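Local structure of alpha-1,2-Mannosidase (Trichoderma reesei, 1HCU) at residues S10-P13 with T14-A17; V98-T101 with N102-L106; A424-G428 with S429-S433. The protein probably trims alpha-1,2-linked mannose residues from high-mannose N-glycans of glycoproteins, as a calcium-dependent glycosyl hydrolase of family 47. All coordinates share one frame; numbering follows the deposited sequence.

Contact 1. Residues S10-P13 with T14-A17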
ATOM      1  N   SER A  10       8.556  21.812   9.363  1.00 33.27           N
ATOM      2  CA  SER A  10       9.942  21.418   9.577  1.00 32.57           C
ATOM      3  C   SER A  10       9.939  20.138  10.403  1.00 31.59           C
ATOM      4  O   SER A  10       8.954  19.818  11.062  1.00 32.11           O
ATOM      5  CB  SER A  10      10.701  22.525  10.311  1.00 32.09           C
ATOM      6  OG  SER A  10      10.024  22.910  11.494  1.00 33.49           O
ATOM      7  N   PRO A  11      11.038  19.379  10.372  1.00 31.66           N
ATOM      8  CA  PRO A  11      11.034  18.150  11.163  1.00 31.72           C
ATOM      9  C   PRO A  11      10.699  18.407  12.624  1.00 31.57           C
ATOM     10  O   PRO A  11      11.092  19.430  13.187  1.00 31.77           O
ATOM     11  CB  PRO A  11      12.452  17.610  10.973  1.00 30.99           C
ATOM     12  CG  PRO A  11      13.262  18.850  10.730  1.00 32.06           C
ATOM     13  CD  PRO A  11      12.370  19.635   9.798  1.00 31.72           C
ATOM     14  N   ASN A  12       9.945  17.488  13.220  1.00 30.43           N
ATOM     15  CA  ASN A  12       9.574  17.597  14.620  1.00 31.16           C
ATOM     16  C   ASN A  12      10.228  16.427  15.338  1.00 30.21           C
ATOM     17  O   ASN A  12       9.731  15.303  15.304  1.00 30.32           O
ATOM     18  CB  ASN A  12       8.058  17.527  14.798  1.00 31.54           C
ATOM     19  CG  ASN A  12       7.618  17.940  16.201  1.00 34.75           C
ATOM     20  OD1 ASN A  12       8.080  17.387  17.204  1.00 34.99           O
ATOM     21  ND2 ASN A  12       6.721  18.919  16.274  1.00 36.38           N
ATOM     22  N   PRO A  13      11.363  16.679  15.993  1.00 28.46           N
ATOM     23  CA  PRO A  13      12.089  15.636  16.717  1.00 27.85           C
ATOM     24  C   PRO A  13      11.246  14.904  17.756  1.00 26.24           C
ATOM     25  O   PRO A  13      11.294  13.677  17.845  1.00 26.67           O
ATOM     26  CB  PRO A  13      13.261  16.399  17.337  1.00 28.46           C
ATOM     27  CG  PRO A  13      12.697  17.777  17.533  1.00 30.24           C
ATOM     28  CD  PRO A  13      11.963  18.002  16.232  1.00 28.59           C
ATOM     29  N   THR A  14      10.466  15.648  18.532  1.00 24.19           N
ATOM     30  CA  THR A  14       9.635  15.032  19.562  1.00 23.54           C
ATOM     31  C   THR A  14       8.627  14.050  18.967  1.00 21.59           C
ATOM     32  O   THR A  14       8.457  12.936  19.458  1.00 20.43           O
ATOM     33  CB  THR A  14       8.892  16.103  20.380  1.00 24.56           C
ATOM     34  OG1 THR A  14       9.850  16.881  21.117  1.00 26.31           O
ATOM     35  CG2 THR A  14       7.912  15.459  21.350  1.00 23.66           C
ATOM     36  N   ARG A  15       7.971  14.475  17.898  1.00 21.16           N
ATOM     37  CA  ARG A  15       6.978  13.658  17.212  1.00 19.62           C
ATOM     38  C   ARG A  15       7.611  12.406  16.576  1.00 18.39           C
ATOM     39  O   ARG A  15       7.126  11.290  16.763  1.00 15.95           O
ATOM     40  CB  ARG A  15       6.291  14.510  16.142  1.00 21.30           C
ATOM     41  CG  ARG A  15       4.798  14.670  16.339  1.00 23.91           C
ATOM     42  CD  ARG A  15       4.388  15.974  17.004  1.00 24.32           C
ATOM     43  NE  ARG A  15       3.564  16.747  16.084  1.00 27.83           N
ATOM     44  CZ  ARG A  15       2.661  17.652  16.444  1.00 30.33           C
ATOM     45  NH1 ARG A  15       1.967  18.292  15.512  1.00 30.64           N
ATOM     46  NH2 ARG A  15       2.442  17.911  17.726  1.00 32.30           N
ATOM     47  N   ALA A  16       8.704  12.597  15.842  1.00 16.41           N
ATOM     48  CA  ALA A  16       9.400  11.490  15.188  1.00 16.76           C
ATOM     49  C   ALA A  16       9.865  10.452  16.205  1.00 16.56           C
ATOM     50  O   ALA A  16       9.789   9.249  15.950  1.00 16.39           O
ATOM     51  CB  ALA A  16      10.603  12.020  14.387  1.00 13.33           C
ATOM     52  N   ALA A  17      10.347  10.923  17.352  1.00 16.17           N
ATOM     53  CA  ALA A  17      10.816  10.033  18.407  1.00 15.59           C
ATOM     54  C   ALA A  17       9.676   9.148  18.899  1.00 16.03           C
ATOM     55  O   ALA A  17       9.883   7.956  19.151  1.00 16.99           O
ATOM     56  CB  ALA A  17      11.398  10.849  19.574  1.00 13.91           C
TER
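Asn12 O accepts from Ala16 N at 2.9 Å with the N-H pointing almost straight at it (173°), which makes it the first backbone hydrogen bond of the helix that opens here. Pro13 O follows one step on, taking Ala17 N at 3.0 Å. The amides of the first turn have no helix carbonyl behind them to accept their N-H, and the Asn12 side chain serves one of these: Arg15 N donates to Asn12 OD1 at 3.0 Å. This is an N-cap, with Asn12 as the capping residue and Pro13, which has no N-H to satisfy, in the first position of the helix. The donor stands above the carbonyl plane of the amide, 42° out of it, and not on a lone pair. Asn12 CG lies anti to the backbone N (chi1 -167°), a turn that carries OD1 over the end of the helix.

The other arm of the amide, ND2, crosses Arg15 at a slant and lies over one face of the guanidinium, 3.8 Å from Arg15 NE, and the two planes are nearly parallel. The far end of the arginine is committed to helix 408-425, where NH1 forms a salt bridge with Asp412 and the guanidinium makes a cation-pi contact with Trp415. Ala16 and Arg15 pack on Phe465 of helix 451-465, so the start of helix 13-33 is fastened at the surface to two other helices.

Contact 2. Residues V98-T101 with N102-L106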
ATOM      1  N   VAL A  98       0.870 -14.559  -5.260  1.00 11.98           N
ATOM      2  CA  VAL A  98       1.894 -13.899  -6.055  1.00 12.75           C
ATOM      3  C   VAL A  98       1.955 -12.419  -5.650  1.00 13.42           C
ATOM      4  O   VAL A  98       3.034 -11.878  -5.408  1.00 13.20           O
ATOM      5  CB  VAL A  98       1.558 -13.997  -7.558  1.00 13.40           C
ATOM      6  CG1 VAL A  98       2.604 -13.251  -8.375  1.00 11.59           C
ATOM      7  CG2 VAL A  98       1.470 -15.463  -7.969  1.00 12.06           C
ATOM      8  N   PHE A  99       0.785 -11.786  -5.563  1.00 13.50           N
ATOM      9  CA  PHE A  99       0.658 -10.368  -5.194  1.00 14.61           C
ATOM     10  C   PHE A  99       1.178 -10.008  -3.797  1.00 14.87           C
ATOM     11  O   PHE A  99       2.064  -9.161  -3.655  1.00 16.24           O
ATOM     12  CB  PHE A  99      -0.811  -9.933  -5.321  1.00 13.21           C
ATOM     13  CG  PHE A  99      -1.101  -8.573  -4.735  1.00 13.12           C
ATOM     14  CD1 PHE A  99      -0.598  -7.414  -5.326  1.00 13.47           C
ATOM     15  CD2 PHE A  99      -1.885  -8.452  -3.588  1.00 12.54           C
ATOM     16  CE1 PHE A  99      -0.870  -6.158  -4.784  1.00 12.84           C
ATOM     17  CE2 PHE A  99      -2.164  -7.199  -3.038  1.00 12.71           C
ATOM     18  CZ  PHE A  99      -1.655  -6.049  -3.639  1.00 12.69           C
ATOM     19  N   GLU A 100       0.619 -10.635  -2.767  1.00 16.05           N
ATOM     20  CA  GLU A 100       1.035 -10.357  -1.390  1.00 15.48           C
ATOM     21  C   GLU A 100       2.520 -10.641  -1.188  1.00 15.57           C
ATOM     22  O   GLU A 100       3.224  -9.867  -0.534  1.00 17.12           O
ATOM     23  CB  GLU A 100       0.227 -11.203  -0.400  1.00 16.70           C
ATOM     24  CG  GLU A 100      -1.292 -11.029  -0.459  1.00 19.84           C
ATOM     25  CD  GLU A 100      -1.745  -9.606  -0.148  1.00 23.25           C
ATOM     26  OE1 GLU A 100      -1.018  -8.883   0.565  1.00 23.75           O
ATOM     27  OE2 GLU A 100      -2.840  -9.216  -0.603  1.00 24.47           O
ATOM     28  N   THR A 101       2.999 -11.747  -1.751  1.00 12.93           N
ATOM     29  CA  THR A 101       4.402 -12.121  -1.609  1.00 12.55           C
ATOM     30  C   THR A 101       5.323 -11.107  -2.286  1.00 12.90           C
ATOM     31  O   THR A 101       6.370 -10.738  -1.753  1.00 12.76           O
ATOM     32  CB  THR A 101       4.661 -13.524  -2.211  1.00 11.83           C
ATOM     33  OG1 THR A 101       3.779 -14.470  -1.596  1.00 11.69           O
ATOM     34  CG2 THR A 101       6.100 -13.961  -1.968  1.00 11.67           C
ATOM     35  N   ASN A 102       4.910 -10.650  -3.460  1.00 12.61           N
ATOM     36  CA  ASN A 102       5.669  -9.690  -4.238  1.00  9.76           C
ATOM     37  C   ASN A 102       5.882  -8.350  -3.544  1.00 10.01           C
ATOM     38  O   ASN A 102       7.015  -7.891  -3.393  1.00 11.44           O
ATOM     39  CB  ASN A 102       4.961  -9.458  -5.578  1.00  9.91           C
ATOM     40  CG  ASN A 102       5.570  -8.315  -6.364  1.00 12.06           C
ATOM     41  OD1 ASN A 102       6.639  -8.453  -6.963  1.00 15.15           O
ATOM     42  ND2 ASN A 102       4.905  -7.171  -6.346  1.00 10.64           N
ATOM     43  N   ILE A 103       4.789  -7.717  -3.132  1.00 10.86           N
ATOM     44  CA  ILE A 103       4.862  -6.406  -2.500  1.00 12.11           C
ATOM     45  C   ILE A 103       5.574  -6.389  -1.145  1.00 12.86           C
ATOM     46  O   ILE A 103       6.238  -5.402  -0.801  1.00 11.56           O
ATOM     47  CB  ILE A 103       3.439  -5.779  -2.358  1.00 12.21           C
ATOM     48  CG1 ILE A 103       2.612  -6.552  -1.328  1.00 10.84           C
ATOM     49  CG2 ILE A 103       2.737  -5.784  -3.712  1.00  9.23           C
ATOM     50  CD1 ILE A 103       1.242  -5.941  -1.047  1.00 13.58           C
ATOM     51  N   ARG A 104       5.449  -7.474  -0.384  1.00 13.44           N
ATOM     52  CA  ARG A 104       6.096  -7.550   0.932  1.00 14.00           C
ATOM     53  C   ARG A 104       7.539  -8.054   0.886  1.00 13.54           C
ATOM     54  O   ARG A 104       8.476  -7.324   1.199  1.00 14.44           O
ATOM     55  CB  ARG A 104       5.300  -8.457   1.878  1.00 14.07           C
ATOM     56  CG  ARG A 104       3.971  -7.908   2.360  1.00 15.93           C
ATOM     57  CD  ARG A 104       3.427  -8.788   3.475  1.00 18.51           C
ATOM     58  NE  ARG A 104       2.158  -8.301   3.999  1.00 23.10           N
ATOM     59  CZ  ARG A 104       1.064  -8.145   3.265  1.00 25.52           C
ATOM     60  NH1 ARG A 104       1.094  -8.444   1.972  1.00 23.80           N
ATOM     61  NH2 ARG A 104      -0.057  -7.693   3.818  1.00 25.11           N
ATOM     62  N   TYR A 105       7.711  -9.309   0.494  1.00 11.66           N
ATOM     63  CA  TYR A 105       9.035  -9.913   0.462  1.00 13.33           C
ATOM     64  C   TYR A 105       9.980  -9.345  -0.594  1.00 13.21           C
ATOM     65  O   TYR A 105      11.026  -8.789  -0.268  1.00 12.49           O
ATOM     66  CB  TYR A 105       8.883 -11.426   0.307  1.00 11.97           C
ATOM     67  CG  TYR A 105       8.257 -12.072   1.529  1.00 14.58           C
ATOM     68  CD1 TYR A 105       6.984 -12.641   1.479  1.00 14.02           C
ATOM     69  CD2 TYR A 105       8.962 -12.140   2.736  1.00 16.57           C
ATOM     70  CE1 TYR A 105       6.431 -13.274   2.606  1.00 15.50           C
ATOM     71  CE2 TYR A 105       8.423 -12.766   3.860  1.00 16.72           C
ATOM     72  CZ  TYR A 105       7.161 -13.338   3.790  1.00 15.24           C
ATOM     73  OH  TYR A 105       6.664 -14.010   4.889  1.00 13.51           O
ATOM     74  N   LEU A 106       9.604  -9.479  -1.855  1.00 13.24           N
ATOM     75  CA  LEU A 106      10.417  -8.966  -2.932  1.00 15.51           C
ATOM     76  C   LEU A 106      10.629  -7.454  -2.731  1.00 14.36           C
ATOM     77  O   LEU A 106      11.754  -6.953  -2.798  1.00 14.31           O
ATOM     78  CB  LEU A 106       9.722  -9.266  -4.263  1.00 18.04           C
ATOM     79  CG  LEU A 106      10.581  -9.117  -5.509  1.00 23.06           C
ATOM     80  CD1 LEU A 106      11.838  -9.958  -5.327  1.00 25.37           C
ATOM     81  CD2 LEU A 106       9.802  -9.550  -6.755  1.00 23.22           C
TER
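The backbone from Val98 to Leu106 is the opening of an alpha helix, with Ile103 N bonded to Phe99 O at 3.1 Å and nearly straight (175°), but it widens at 102-106, where Thr101 O receives Tyr105 N at 3.0 Å and also, weakly, Leu106 N at 3.5 Å, the mark of a pi-type turn.

One turn apart, Glu100 and Arg104 lie side by side and point the same way. A salt bridge closes between them, Glu100 OE1 to Arg104 NH1 at 2.6 Å, with NH1 meeting OE1 nearly along its C-O axis. The carboxylate and guanidinium planes are 52° apart, and the grip is a single bond from one nitrogen, not a two-pronged pairing. Glu100 is bent at chi2 (-61°), which folds its carboxylate back towards the arginine, whose own chain runs extended from CG to NE. Arg104 NE is held in turn by Ser451 OG. An alanine in place of Arg104 would probably leave Glu100 OE1 without this mate and its carboxylate freer to turn. As Glu100 is predicted to be a proton donor of the active site, Arg104 is well placed to position it.

On another side of the helix, Ile103 CD1 sits over one face of the Phe99 ring, 3.9 Å from CZ, while its CG2 branch comes within 3.8 Å of Phe99 CE1; the Ile103 side chain also comes to about 6 Å from the bound calcium ion. Thr101 CG2 approaches Tyr105 CD1 obliquely at 3.8 Å.

The helix is buried among others: Thr101 and Tyr105 pack on helix 127-144, Asn102 and Leu106 on helix 182-192, and Arg104 and Tyr105 on helix 56-67.

Contact 3. Residues A424-G428 with S429-S433; sequences ACRAG and SAYSS
Ala430 O is shared by two donors from the preceding residues. Ala427 N reaches it at 2.8 Å and almost straight (170°), and Arg426 NE at 2.9 Å along a more bent path, tilted from the guanidinium plane; Arg426 NH2 adds only a weak third approach. The return bond runs from Ala430 N to Ala427 O at 2.9 Å, making Ala427 and Ala430 a hydrogen-bonded antiparallel pair. Further from the turn, Cys425 O accepts Ser432 N at 2.9 Å and also receives a CA-H...O contact from Tyr431 CA at 3.2 Å.

These bonds define a tight beta hairpin, strands 426-427 and 430-431 joined by a type II' turn over Gly428 and Ser429. Gly428 has positive phi, and a CB there would clash with Ser429 N. The hairpin follows directly on helix 408-425, with Arg426 the first residue to leave helical geometry.

Arg426 and Tyr431 form the non-hydrogen-bonded pair, their side chains on one face of the hairpin. The Arg426 chain leaves opposite its own N (chi1 175°) and then folds at chi2 and chi3, which brings it back over the ring: CD lies 4.0 Å from Tyr431 CE2, and NE is above one ring face. With the guanidinium and ring planes 72° apart and Arg426 CZ 5.8 Å from the Tyr431 ring centroid, any cation-pi attraction is weak at most. Two serine hydroxyls are satisfied outside the hairpin or next to it: Ser429 OG bonds to Asn45 ND2, and Ser432 OG accepts from Asp448 N while donating to Ser433 O at 3.1 Å, on a lone pair in the carbonyl plane. Tyr431 also packs on Ala22 and Ser26 of helix 13-33, and meets the ring of Trp453.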
ATOM      1  N   ALA A 424      -5.945   3.832  21.133  1.00 18.66           N
ATOM      2  CA  ALA A 424      -6.950   2.776  21.080  1.00 17.63           C
ATOM      3  C   ALA A 424      -6.384   1.416  20.679  1.00 17.09           C
ATOM      4  O   ALA A 424      -6.871   0.382  21.132  1.00 17.83           O
ATOM      5  CB  ALA A 424      -8.075   3.173  20.134  1.00 17.67           C
ATOM      6  N   CYS A 425      -5.347   1.413  19.847  1.00 16.66           N
ATOM      7  CA  CYS A 425      -4.757   0.162  19.388  1.00 15.06           C
ATOM      8  C   CYS A 425      -3.668  -0.409  20.291  1.00 16.59           C
ATOM      9  O   CYS A 425      -3.266  -1.565  20.138  1.00 16.73           O
ATOM     10  CB  CYS A 425      -4.248   0.334  17.961  1.00 15.68           C
ATOM     11  SG  CYS A 425      -5.573   0.691  16.800  1.00 13.19           S
ATOM     12  N   ARG A 426      -3.189   0.401  21.231  1.00 17.25           N
ATOM     13  CA  ARG A 426      -2.191  -0.047  22.192  1.00 17.42           C
ATOM     14  C   ARG A 426      -2.828  -1.284  22.833  1.00 18.10           C
ATOM     15  O   ARG A 426      -3.927  -1.203  23.374  1.00 18.09           O
ATOM     16  CB  ARG A 426      -1.974   1.058  23.236  1.00 18.54           C
ATOM     17  CG  ARG A 426      -1.054   0.744  24.412  1.00 18.70           C
ATOM     18  CD  ARG A 426       0.413   0.698  24.034  1.00 19.34           C
ATOM     19  NE  ARG A 426       0.886  -0.675  23.925  1.00 24.64           N
ATOM     20  CZ  ARG A 426       1.173  -1.465  24.955  1.00 23.15           C
ATOM     21  NH1 ARG A 426       1.053  -1.026  26.200  1.00 23.90           N
ATOM     22  NH2 ARG A 426       1.557  -2.713  24.734  1.00 26.78           N
ATOM     23  N   ALA A 427      -2.167  -2.433  22.744  1.00 18.64           N
ATOM     24  CA  ALA A 427      -2.711  -3.666  23.320  1.00 18.31           C
ATOM     25  C   ALA A 427      -1.630  -4.684  23.666  1.00 18.76           C
ATOM     26  O   ALA A 427      -0.670  -4.868  22.918  1.00 20.96           O
ATOM     27  CB  ALA A 427      -3.714  -4.293  22.355  1.00 17.64           C
ATOM     28  N   GLY A 428      -1.796  -5.354  24.801  1.00 19.44           N
ATOM     29  CA  GLY A 428      -0.828  -6.355  25.223  1.00 18.16           C
ATOM     30  C   GLY A 428       0.609  -5.897  25.128  1.00 16.78           C
ATOM     31  O   GLY A 428       0.968  -4.889  25.717  1.00 19.45           O
ATOM     32  N   SER A 429       1.430  -6.624  24.380  1.00 15.82           N
ATOM     33  CA  SER A 429       2.842  -6.285  24.237  1.00 17.27           C
ATOM     34  C   SER A 429       3.139  -5.156  23.243  1.00 17.83           C
ATOM     35  O   SER A 429       4.226  -4.576  23.277  1.00 15.75           O
ATOM     36  CB  SER A 429       3.645  -7.523  23.823  1.00 17.81           C
ATOM     37  OG  SER A 429       3.351  -8.626  24.661  1.00 21.96           O
ATOM     38  N   ALA A 430       2.190  -4.851  22.358  1.00 17.66           N
ATOM     39  CA  ALA A 430       2.402  -3.792  21.370  1.00 17.77           C
ATOM     40  C   ALA A 430       1.115  -3.108  20.908  1.00 16.70           C
ATOM     41  O   ALA A 430       0.470  -2.394  21.675  1.00 16.18           O
ATOM     42  CB  ALA A 430       3.159  -4.350  20.167  1.00 17.48           C
ATOM     43  N   TYR A 431       0.756  -3.323  19.644  1.00 15.85           N
ATOM     44  CA  TYR A 431      -0.448  -2.728  19.067  1.00 15.13           C
ATOM     45  C   TYR A 431      -1.233  -3.782  18.301  1.00 14.71           C
ATOM     46  O   TYR A 431      -0.671  -4.749  17.784  1.00 16.04           O
ATOM     47  CB  TYR A 431      -0.082  -1.550  18.144  1.00 14.81           C
ATOM     48  CG  TYR A 431       0.715  -0.462  18.838  1.00 13.85           C
ATOM     49  CD1 TYR A 431       2.099  -0.569  18.981  1.00 13.96           C
ATOM     50  CD2 TYR A 431       0.076   0.636  19.421  1.00 14.69           C
ATOM     51  CE1 TYR A 431       2.828   0.386  19.692  1.00 14.84           C
ATOM     52  CE2 TYR A 431       0.794   1.600  20.139  1.00 15.71           C
ATOM     53  CZ  TYR A 431       2.170   1.464  20.274  1.00 16.60           C
ATOM     54  OH  TYR A 431       2.885   2.380  21.023  1.00 17.04           O
ATOM     55  N   SER A 432      -2.536  -3.588  18.213  1.00 13.67           N
ATOM     56  CA  SER A 432      -3.371  -4.565  17.549  1.00 15.51           C
ATOM     57  C   SER A 432      -4.570  -3.964  16.835  1.00 14.91           C
ATOM     58  O   SER A 432      -4.950  -2.820  17.076  1.00 14.40           O
ATOM     59  CB  SER A 432      -3.863  -5.585  18.586  1.00 15.49           C
ATOM     60  OG  SER A 432      -4.878  -6.418  18.060  1.00 19.35           O
ATOM     61  N   SER A 433      -5.151  -4.763  15.950  1.00 15.83           N
ATOM     62  CA  SER A 433      -6.335  -4.374  15.206  1.00 17.41           C
ATOM     63  C   SER A 433      -7.436  -4.220  16.241  1.00 17.39           C
ATOM     64  O   SER A 433      -7.430  -4.907  17.265  1.00 17.69           O
ATOM     65  CB  SER A 433      -6.734  -5.477  14.224  1.00 18.62           C
ATOM     66  OG  SER A 433      -5.639  -5.886  13.430  1.00 22.27           O
TER

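How the contacts relate
Contact 2 is the buried one, its centre about 11 Å from the centre of the chain, whereas contact 1 lies at the surface and contact 3 is partly buried, their centres about 24 Å and 21 Å out. The outer two share elements: helix 13-33 begins in contact 1 and packs on the hairpin of contact 3, and helix 408-425, which leads into that hairpin, binds Arg15. Chemistry follows position. Contact 1 starts a helix with a side-chain N-cap, and contact 3 reverses the chain through backbone bonds supplemented by an arginine, but contact 2 sets a charged pair beside apolar packing within one buried helix and includes a predicted active-site residue. No two of the three touch.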